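Protein kinase A regulatory subunit, putative (Trypanosoma cruzi, PDB 6HYI) binds inosine in each of two cyclic nucleotide-binding domains and probably acts as the regulatory subunit of a protein kinase A. Local coordinates at residues Gly208-Ile213 / Ala246-Thr251; Asp70-Ala75 / Ala122-Cys127. All coordinates share one frame; numbering follows the deposited sequence.

Contact 1 (Gly208-Ile213 / Ala246-Thr251). With NOS (inosine), chain C.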
ATOM      1  N   GLY A 208      -2.092  21.248  -8.394  1.00 16.81           N
ATOM      2  CA  GLY A 208      -1.618  22.336  -7.560  1.00 17.53           C
ATOM      3  C   GLY A 208      -0.111  22.301  -7.369  1.00 17.05           C
ATOM      4  O   GLY A 208       0.610  21.470  -7.924  1.00 18.61           O
ATOM      5  N   THR A 209       0.345  23.255  -6.553  1.00 17.22           N
ATOM      6  CA  THR A 209       1.760  23.452  -6.276  1.00 16.02           C
ATOM      7  C   THR A 209       1.967  23.556  -4.772  1.00 16.77           C
ATOM      8  O   THR A 209       1.120  24.098  -4.052  1.00 17.27           O
ATOM      9  CB  THR A 209       2.268  24.723  -6.984  1.00 19.78           C
ATOM     10  OG1 THR A 209       2.129  24.551  -8.401  1.00 24.60           O
ATOM     11  CG2 THR A 209       3.738  24.995  -6.665  1.00 21.08           C
ATOM     12  N   VAL A 210       3.081  23.000  -4.298  1.00 16.08           N
ATOM     13  CA  VAL A 210       3.450  23.048  -2.890  1.00 16.55           C
ATOM     14  C   VAL A 210       4.863  23.595  -2.790  1.00 16.11           C
ATOM     15  O   VAL A 210       5.648  23.528  -3.736  1.00 17.32           O
ATOM     16  CB  VAL A 210       3.399  21.664  -2.216  1.00 16.61           C
ATOM     17  CG1 VAL A 210       2.003  21.056  -2.353  1.00 16.19           C
ATOM     18  CG2 VAL A 210       4.454  20.727  -2.838  1.00 17.01           C
ATOM     19  N   GLU A 211       5.190  24.111  -1.612  1.00 15.56           N
ATOM     20  CA  GLU A 211       6.545  24.530  -1.287  1.00 17.86           C
ATOM     21  C   GLU A 211       7.079  23.702  -0.128  1.00 16.84           C
ATOM     22  O   GLU A 211       6.359  23.416   0.835  1.00 17.44           O
ATOM     23  CB  GLU A 211       6.623  26.040  -0.986  1.00 20.41           C
ATOM     24  CG  GLU A 211       5.809  26.540   0.189  1.00 24.13           C
ATOM     25  CD  GLU A 211       5.937  28.056   0.380  1.00 29.35           C
ATOM     26  OE1 GLU A 211       5.203  28.628   1.216  1.00 32.92           O
ATOM     27  OE2 GLU A 211       6.772  28.676  -0.310  1.00 33.82           O
ATOM     28  N   VAL A 212       8.342  23.313  -0.230  1.00 15.48           N
ATOM     29  CA  VAL A 212       9.037  22.584   0.822  1.00 15.62           C
ATOM     30  C   VAL A 212       9.831  23.601   1.631  1.00 16.84           C
ATOM     31  O   VAL A 212      10.653  24.339   1.072  1.00 17.30           O
ATOM     32  CB  VAL A 212       9.963  21.516   0.228  1.00 15.99           C
ATOM     33  CG1 VAL A 212      10.725  20.792   1.331  1.00 19.43           C
ATOM     34  CG2 VAL A 212       9.144  20.548  -0.599  1.00 17.61           C
ATOM     35  N   ILE A 213       9.602  23.624   2.942  1.00 14.29           N
ATOM     36  CA  ILE A 213      10.210  24.609   3.839  1.00 14.28           C
ATOM     37  C   ILE A 213      11.044  23.866   4.874  1.00 16.59           C
ATOM     38  O   ILE A 213      10.503  23.215   5.781  1.00 16.55           O
ATOM     39  CB  ILE A 213       9.159  25.510   4.506  1.00 15.49           C
ATOM     40  CG1 ILE A 213       8.261  26.131   3.428  1.00 18.20           C
ATOM     41  CG2 ILE A 213       9.835  26.602   5.363  1.00 17.53           C
ATOM     42  CD1 ILE A 213       7.197  27.047   3.972  1.00 27.74           C
ATOM     43  N   ALA A 246      11.016  18.788   6.974  1.00 15.40           N
ATOM     44  CA  ALA A 246      10.575  19.999   6.317  1.00 15.26           C
ATOM     45  C   ALA A 246       9.072  20.083   6.483  1.00 14.77           C
ATOM     46  O   ALA A 246       8.391  19.062   6.661  1.00 17.02           O
ATOM     47  CB  ALA A 246      10.943  19.980   4.832  1.00 17.54           C
ATOM     48  N   ASP A 247       8.562  21.309   6.426  1.00 13.57           N
ATOM     49  CA  ASP A 247       7.150  21.515   6.165  1.00 14.56           C
ATOM     50  C   ASP A 247       6.905  21.401   4.672  1.00 14.60           C
ATOM     51  O   ASP A 247       7.785  21.683   3.855  1.00 16.21           O
ATOM     52  CB  ASP A 247       6.739  22.933   6.549  1.00 15.70           C
ATOM     53  CG  ASP A 247       7.067  23.278   7.975  1.00 17.09           C
ATOM     54  OD1 ASP A 247       6.567  22.585   8.886  1.00 17.73           O
ATOM     55  OD2 ASP A 247       7.816  24.259   8.183  1.00 18.82           O
ATOM     56  N   VAL A 248       5.691  21.010   4.307  1.00 13.74           N
ATOM     57  CA  VAL A 248       5.237  21.110   2.927  1.00 14.24           C
ATOM     58  C   VAL A 248       3.925  21.866   2.967  1.00 14.12           C
ATOM     59  O   VAL A 248       2.987  21.448   3.661  1.00 15.78           O
ATOM     60  CB  VAL A 248       5.064  19.742   2.252  1.00 15.12           C
ATOM     61  CG1 VAL A 248       4.599  19.935   0.826  1.00 17.00           C
ATOM     62  CG2 VAL A 248       6.385  18.964   2.277  1.00 15.73           C
ATOM     63  N   VAL A 249       3.879  23.004   2.280  1.00 14.47           N
ATOM     64  CA  VAL A 249       2.778  23.958   2.373  1.00 15.26           C
ATOM     65  C   VAL A 249       2.160  24.121   0.992  1.00 16.09           C
ATOM     66  O   VAL A 249       2.877  24.311   0.006  1.00 16.53           O
ATOM     67  CB  VAL A 249       3.291  25.314   2.889  1.00 15.37           C
ATOM     68  CG1 VAL A 249       2.136  26.290   3.076  1.00 17.89           C
ATOM     69  CG2 VAL A 249       4.066  25.117   4.189  1.00 16.56           C
ATOM     70  N   ALA A 250       0.831  24.091   0.925  1.00 16.04           N
ATOM     71  CA  ALA A 250       0.151  24.350  -0.336  1.00 14.60           C
ATOM     72  C   ALA A 250       0.341  25.808  -0.729  1.00 17.60           C
ATOM     73  O   ALA A 250       0.095  26.703   0.080  1.00 19.84           O
ATOM     74  CB  ALA A 250      -1.341  24.041  -0.190  1.00 16.12           C
ATOM     75  N   THR A 251       0.790  26.055  -1.966  1.00 17.67           N
ATOM     76  CA  THR A 251       0.866  27.430  -2.454  1.00 18.26           C
ATOM     77  C   THR A 251      -0.315  27.807  -3.330  1.00 19.51           C
ATOM     78  O   THR A 251      -0.550  28.998  -3.554  1.00 23.39           O
ATOM     79  CB  THR A 251       2.158  27.673  -3.238  1.00 22.85           C
ATOM     80  OG1 THR A 251       2.186  26.845  -4.397  1.00 25.64           O
ATOM     81  CG2 THR A 251       3.376  27.382  -2.378  1.00 22.91           C
TER
HETATM   82  N9  NOS C 602      11.705  17.219   1.474  1.00 14.89           N
HETATM   83  C4  NOS C 602      12.329  17.562   0.446  1.00 16.23           C
HETATM   84  N3  NOS C 602      12.029  17.711  -0.834  1.00 17.39           N
HETATM   85  C2  NOS C 602      12.985  18.144  -1.692  1.00 20.70           C
HETATM   86  N1  NOS C 602      14.248  18.419  -1.272  1.00 18.57           N
HETATM   87  C6  NOS C 602      14.589  18.270  -0.011  1.00 17.83           C
HETATM   88  O6  NOS C 602      15.731  18.515   0.301  1.00 18.75           O
HETATM   89  C5  NOS C 602      13.624  17.847   0.871  1.00 18.05           C
HETATM   90  N7  NOS C 602      13.606  17.593   2.281  1.00 17.31           N
HETATM   91  C8  NOS C 602      12.339  17.185   2.554  1.00 17.96           C
HETATM   92  C5' NOS C 602       9.100  16.036   4.712  1.00 16.67           C
HETATM   93  O5' NOS C 602      10.436  15.997   5.181  1.00 17.25           O
HETATM   94  C4' NOS C 602       9.045  15.906   3.213  1.00 15.73           C
HETATM   95  O4' NOS C 602       9.575  17.115   2.584  1.00 16.76           O
HETATM   96  C1' NOS C 602      10.322  16.755   1.476  1.00 18.23           C
HETATM   97  C2' NOS C 602      10.114  15.294   1.206  1.00 14.24           C
HETATM   98  O2' NOS C 602       8.941  15.076   0.426  1.00 16.04           O
HETATM   99  C3' NOS C 602       9.897  14.795   2.619  1.00 14.57           C
HETATM  100  O3' NOS C 602       9.294  13.519   2.680  1.00 14.40           O
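Val212 meets both Ala246 and a bound nucleoside through a single methyl: its CG1 lies 3.6 Å from Ala246 CB and 3.7 Å from N9 of the inosine of chain C. With CG1 anti to the backbone N (chi1 178°), the branch reaches both partners. Alanine suits position 246 because its small CB fits close to the ligand and the valine. On the same face Val248 divides its branches: CG1 packs against Val210 CB at 3.7 Å, and CG2 approaches O4' of the sugar.

The strands are antiparallel, and Glu211 and Val249 trade two backbone bonds, N to O, of 2.8 and 2.9 Å. Ile213 and Asp247 form a second such pair. At the opposite end, past Val210 and Ala250, Thr209 O accepts the N-H of Thr251 at 2.9 Å.

The other face is more mixed. Ile213, its chain extended, sends CD1 to Val249 CG2 (3.7 Å), while the aliphatic part of Glu211 lies alongside Val249 and its CG rests 3.6 Å from Thr251 CG2 where the two side chains cross at a slant. Asp247 is buried, but its carboxylate is satisfied by the N-H of Tyr195 and a salt bridge to Arg215. Strand 247-250 is flanked on its far edge by strand 191-193, and strand 210-215 by strand 221-227, which places this pair in the middle of a four-stranded antiparallel sheet.

Contact 2 (Asp70-Ala75 / Ala122-Cys127). With NOS (inosine), chain B.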
ATOM      1  N   ASP A  70       3.490 -26.847  -5.272  1.00 23.58           N
ATOM      2  CA  ASP A  70       2.038 -26.907  -5.176  1.00 22.93           C
ATOM      3  C   ASP A  70       1.431 -25.715  -5.901  1.00 21.21           C
ATOM      4  O   ASP A  70       1.957 -24.599  -5.845  1.00 22.35           O
ATOM      5  CB  ASP A  70       1.579 -26.821  -3.719  1.00 22.04           C
ATOM      6  CG  ASP A  70       1.775 -28.113  -2.944  1.00 29.34           C
ATOM      7  OD1 ASP A  70       2.149 -29.140  -3.553  1.00 27.61           O
ATOM      8  OD2 ASP A  70       1.536 -28.095  -1.714  1.00 26.09           O
ATOM      9  N   CYS A  71       0.309 -25.944  -6.570  1.00 21.89           N
ATOM     10  CA  CYS A  71      -0.477 -24.861  -7.150  1.00 21.30           C
ATOM     11  C   CYS A  71      -1.580 -24.478  -6.174  1.00 24.80           C
ATOM     12  O   CYS A  71      -2.478 -25.278  -5.900  1.00 27.14           O
ATOM     13  CB  CYS A  71      -1.058 -25.274  -8.496  1.00 25.72           C
ATOM     14  SG  CYS A  71       0.217 -25.432  -9.734  1.00 29.77           S
ATOM     15  N   ILE A  72      -1.510 -23.254  -5.646  1.00 20.81           N
ATOM     16  CA  ILE A  72      -2.580 -22.763  -4.784  1.00 21.53           C
ATOM     17  C   ILE A  72      -3.864 -22.628  -5.582  1.00 22.10           C
ATOM     18  O   ILE A  72      -4.959 -22.936  -5.098  1.00 22.14           O
ATOM     19  CB  ILE A  72      -2.179 -21.433  -4.132  1.00 19.78           C
ATOM     20  CG1 ILE A  72      -0.989 -21.647  -3.197  1.00 20.69           C
ATOM     21  CG2 ILE A  72      -3.359 -20.853  -3.376  1.00 22.36           C
ATOM     22  CD1 ILE A  72      -0.438 -20.372  -2.625  1.00 21.09           C
ATOM     23  N   MET A  73      -3.744 -22.165  -6.818  1.00 22.20           N
ATOM     24  CA  MET A  73      -4.849 -22.145  -7.759  1.00 20.72           C
ATOM     25  C   MET A  73      -4.249 -22.256  -9.148  1.00 22.01           C
ATOM     26  O   MET A  73      -3.068 -21.970  -9.361  1.00 23.02           O
ATOM     27  CB  MET A  73      -5.698 -20.877  -7.600  1.00 20.81           C
ATOM     28  CG  MET A  73      -4.895 -19.586  -7.696  1.00 21.31           C
ATOM     29  SD  MET A  73      -5.824 -18.127  -7.169  1.00 22.74           S
ATOM     30  CE  MET A  73      -5.780 -18.337  -5.395  1.00 25.44           C
ATOM     31  N   GLU A  74      -5.063 -22.705 -10.093  1.00 23.37           N
ATOM     32  CA  GLU A  74      -4.588 -22.957 -11.442  1.00 24.54           C
ATOM     33  C   GLU A  74      -5.468 -22.218 -12.429  1.00 23.58           C
ATOM     34  O   GLU A  74      -6.690 -22.163 -12.263  1.00 25.33           O
ATOM     35  CB  GLU A  74      -4.601 -24.453 -11.764  1.00 25.44           C
ATOM     36  CG  GLU A  74      -3.648 -25.245 -10.882  1.00 28.06           C
ATOM     37  CD  GLU A  74      -3.695 -26.732 -11.155  1.00 40.37           C
ATOM     38  OE1 GLU A  74      -4.090 -27.119 -12.273  1.00 46.94           O
ATOM     39  OE2 GLU A  74      -3.338 -27.511 -10.246  1.00 46.78           O
ATOM     40  N   ALA A  75      -4.832 -21.656 -13.451  1.00 23.78           N
ATOM     41  CA  ALA A  75      -5.544 -20.874 -14.446  1.00 27.61           C
ATOM     42  C   ALA A  75      -6.735 -21.661 -14.968  1.00 28.41           C
ATOM     43  O   ALA A  75      -6.613 -22.839 -15.320  1.00 28.69           O
ATOM     44  CB  ALA A  75      -4.598 -20.521 -15.591  1.00 25.85           C
ATOM     45  N   ALA A 122      -4.458 -16.706 -13.522  1.00 22.68           N
ATOM     46  CA  ALA A 122      -3.080 -17.161 -13.577  1.00 24.34           C
ATOM     47  C   ALA A 122      -2.879 -18.275 -12.563  1.00 23.01           C
ATOM     48  O   ALA A 122      -3.545 -18.323 -11.528  1.00 25.76           O
ATOM     49  CB  ALA A 122      -2.109 -16.026 -13.244  1.00 26.72           C
ATOM     50  N   THR A 123      -1.961 -19.180 -12.879  1.00 24.17           N
ATOM     51  CA  THR A 123      -1.561 -20.205 -11.930  1.00 25.07           C
ATOM     52  C   THR A 123      -0.657 -19.605 -10.862  1.00 21.56           C
ATOM     53  O   THR A 123       0.197 -18.766 -11.147  1.00 23.86           O
ATOM     54  CB  THR A 123      -0.850 -21.334 -12.676  1.00 23.87           C
ATOM     55  OG1 THR A 123      -1.795 -21.968 -13.539  1.00 26.59           O
ATOM     56  CG2 THR A 123      -0.284 -22.375 -11.715  1.00 25.29           C
ATOM     57  N   VAL A 124      -0.876 -20.013  -9.619  1.00 19.33           N
ATOM     58  CA  VAL A 124      -0.092 -19.553  -8.479  1.00 17.92           C
ATOM     59  C   VAL A 124       0.644 -20.775  -7.960  1.00 19.86           C
ATOM     60  O   VAL A 124       0.013 -21.696  -7.432  1.00 21.73           O
ATOM     61  CB  VAL A 124      -0.995 -18.962  -7.388  1.00 19.77           C
ATOM     62  CG1 VAL A 124      -0.180 -18.483  -6.204  1.00 22.27           C
ATOM     63  CG2 VAL A 124      -1.847 -17.819  -7.941  1.00 19.41           C
ATOM     64  N   LYS A 125       1.970 -20.790  -8.091  1.00 19.90           N
ATOM     65  CA  LYS A 125       2.767 -21.987  -7.820  1.00 19.30           C
ATOM     66  C   LYS A 125       3.819 -21.675  -6.765  1.00 18.77           C
ATOM     67  O   LYS A 125       4.653 -20.785  -6.954  1.00 22.40           O
ATOM     68  CB  LYS A 125       3.424 -22.474  -9.110  1.00 23.92           C
ATOM     69  CG  LYS A 125       4.026 -23.860  -9.030  1.00 25.86           C
ATOM     70  CD  LYS A 125       4.509 -24.291 -10.405  1.00 25.90           C
ATOM     71  CE  LYS A 125       5.115 -25.681 -10.370  1.00 32.54           C
ATOM     72  NZ  LYS A 125       4.075 -26.731 -10.173  1.00 41.51           N
ATOM     73  N   VAL A 126       3.800 -22.431  -5.663  1.00 19.84           N
ATOM     74  CA  VAL A 126       4.725 -22.169  -4.562  1.00 19.57           C
ATOM     75  C   VAL A 126       6.156 -22.407  -5.023  1.00 19.82           C
ATOM     76  O   VAL A 126       6.469 -23.452  -5.606  1.00 22.63           O
ATOM     77  CB  VAL A 126       4.359 -23.064  -3.370  1.00 19.38           C
ATOM     78  CG1 VAL A 126       5.371 -22.907  -2.245  1.00 20.46           C
ATOM     79  CG2 VAL A 126       2.959 -22.727  -2.883  1.00 20.61           C
ATOM     80  N   CYS A 127       7.048 -21.453  -4.739  1.00 19.68           N
ATOM     81  CA  CYS A 127       8.441 -21.581  -5.156  1.00 22.25           C
ATOM     82  C   CYS A 127       9.446 -21.597  -4.015  1.00 24.54           C
ATOM     83  O   CYS A 127      10.649 -21.724  -4.273  1.00 31.24           O
ATOM     84  CB  CYS A 127       8.822 -20.519  -6.198  1.00 25.37           C
ATOM     85  SG  CYS A 127       8.584 -18.825  -5.655  1.00 25.97           S
TER
HETATM   86  N9  NOS B 601      -2.198 -12.287 -10.587  1.00 17.18           N
HETATM   87  C4  NOS B 601      -1.325 -11.422 -10.711  1.00 17.87           C
HETATM   88  N3  NOS B 601      -0.389 -10.899  -9.949  1.00 19.13           N
HETATM   89  C2  NOS B 601       0.456  -9.961 -10.443  1.00 19.70           C
HETATM   90  N1  NOS B 601       0.345  -9.540 -11.731  1.00 22.89           N
HETATM   91  C6  NOS B 601      -0.586 -10.043 -12.514  1.00 19.84           C
HETATM   92  O6  NOS B 601      -0.664  -9.665 -13.649  1.00 26.46           O
HETATM   93  C5  NOS B 601      -1.431 -10.998 -12.027  1.00 19.28           C
HETATM   94  N7  NOS B 601      -2.517 -11.751 -12.568  1.00 23.08           N
HETATM   95  C8  NOS B 601      -2.947 -12.537 -11.544  1.00 25.05           C
HETATM   96  C5' NOS B 601      -4.607 -15.760  -9.774  1.00 20.18           C
HETATM   97  O5' NOS B 601      -4.999 -15.228 -11.031  1.00 20.98           O
HETATM   98  C4' NOS B 601      -3.958 -14.709  -8.909  1.00 19.66           C
HETATM   99  O4' NOS B 601      -2.654 -14.342  -9.448  1.00 18.97           O
HETATM  100  C1' NOS B 601      -2.490 -12.973  -9.344  1.00 21.10           C
HETATM  101  C2' NOS B 601      -3.577 -12.416  -8.474  1.00 17.68           C
HETATM  102  O2' NOS B 601      -3.205 -12.535  -7.103  1.00 19.24           O
HETATM  103  C3' NOS B 601      -4.699 -13.379  -8.811  1.00 17.14           C
HETATM  104  O3' NOS B 601      -5.760 -13.399  -7.876  1.00 18.51           O
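Met73 carries CG between its backbone N and carbonyl carbon (chi1 54°), a setting that lays CG against Val124 CG2 at 3.5 Å. Together with a nearly extended chi2 (-168°) it also brings SD to 3.7 Å from C5' of the inosine of chain B; chi3 only folds the terminal methyl CE to one side. Methionine, long and flexible, can thus join the strand to the ligand, whereas the branched Val124 splits its work: CG2 faces Met73 and the sugar, and CG1 faces Ile72 CD1.

The backbone turns a corner at Ile72, and the pairing is irregular there. Ile72 N gives its hydrogen to Val124 O at 2.8 Å through a bent bond, 136° at the hydrogen, while Val124 N bonds Met73 O, so two consecutive residues of 70-75 serve one valine. Asp70 O accepts the N-H of Val126. Ile72 also crosses Val126 at about a right angle, its CG1 4.1 Å from Val126 CG2, and both touch Phe66.

At the other end, Thr123 OG1 accepts the Ala75 N-H at 3.1 Å. A threonine does well here, since its hydroxyl replaces a backbone acceptor while its CG2 packs on Cys71 SG at 3.7 Å. Lys125 has its amine bonded to Asp69 O. Ala122 N donates to O5' of the inosine (2.9 Å), beside a small CB that lets the ligand come near. The arrangement is that of the cyclic nucleotide-binding domain, a cupin-type antiparallel beta barrel: this strand pair forms one wall of the nucleoside site, which Gly110, Glu111, Glu113 and Lys95 complete.

How the contacts relate
Contacts 1 and 2 belong to different cyclic nucleotide-binding domains, with centres 46 Å apart and nearest atoms about 38 Å apart, on opposite sides of the chain's centre. Each domain has a sheet of the same strand order, in which 123-126 and 247-250 take the same place. Contact 2 joins that strand to its outer neighbour, 71-73; contact 1 joins it to its inner neighbour, 210-215. The two contacts therefore show the two sides of equivalent strands, each flanked by a different neighbour. Both border an inosine, and Val124 and Val248 hold matching places against their own ligands. The two pockets are separate, without any direct touch between the contacts.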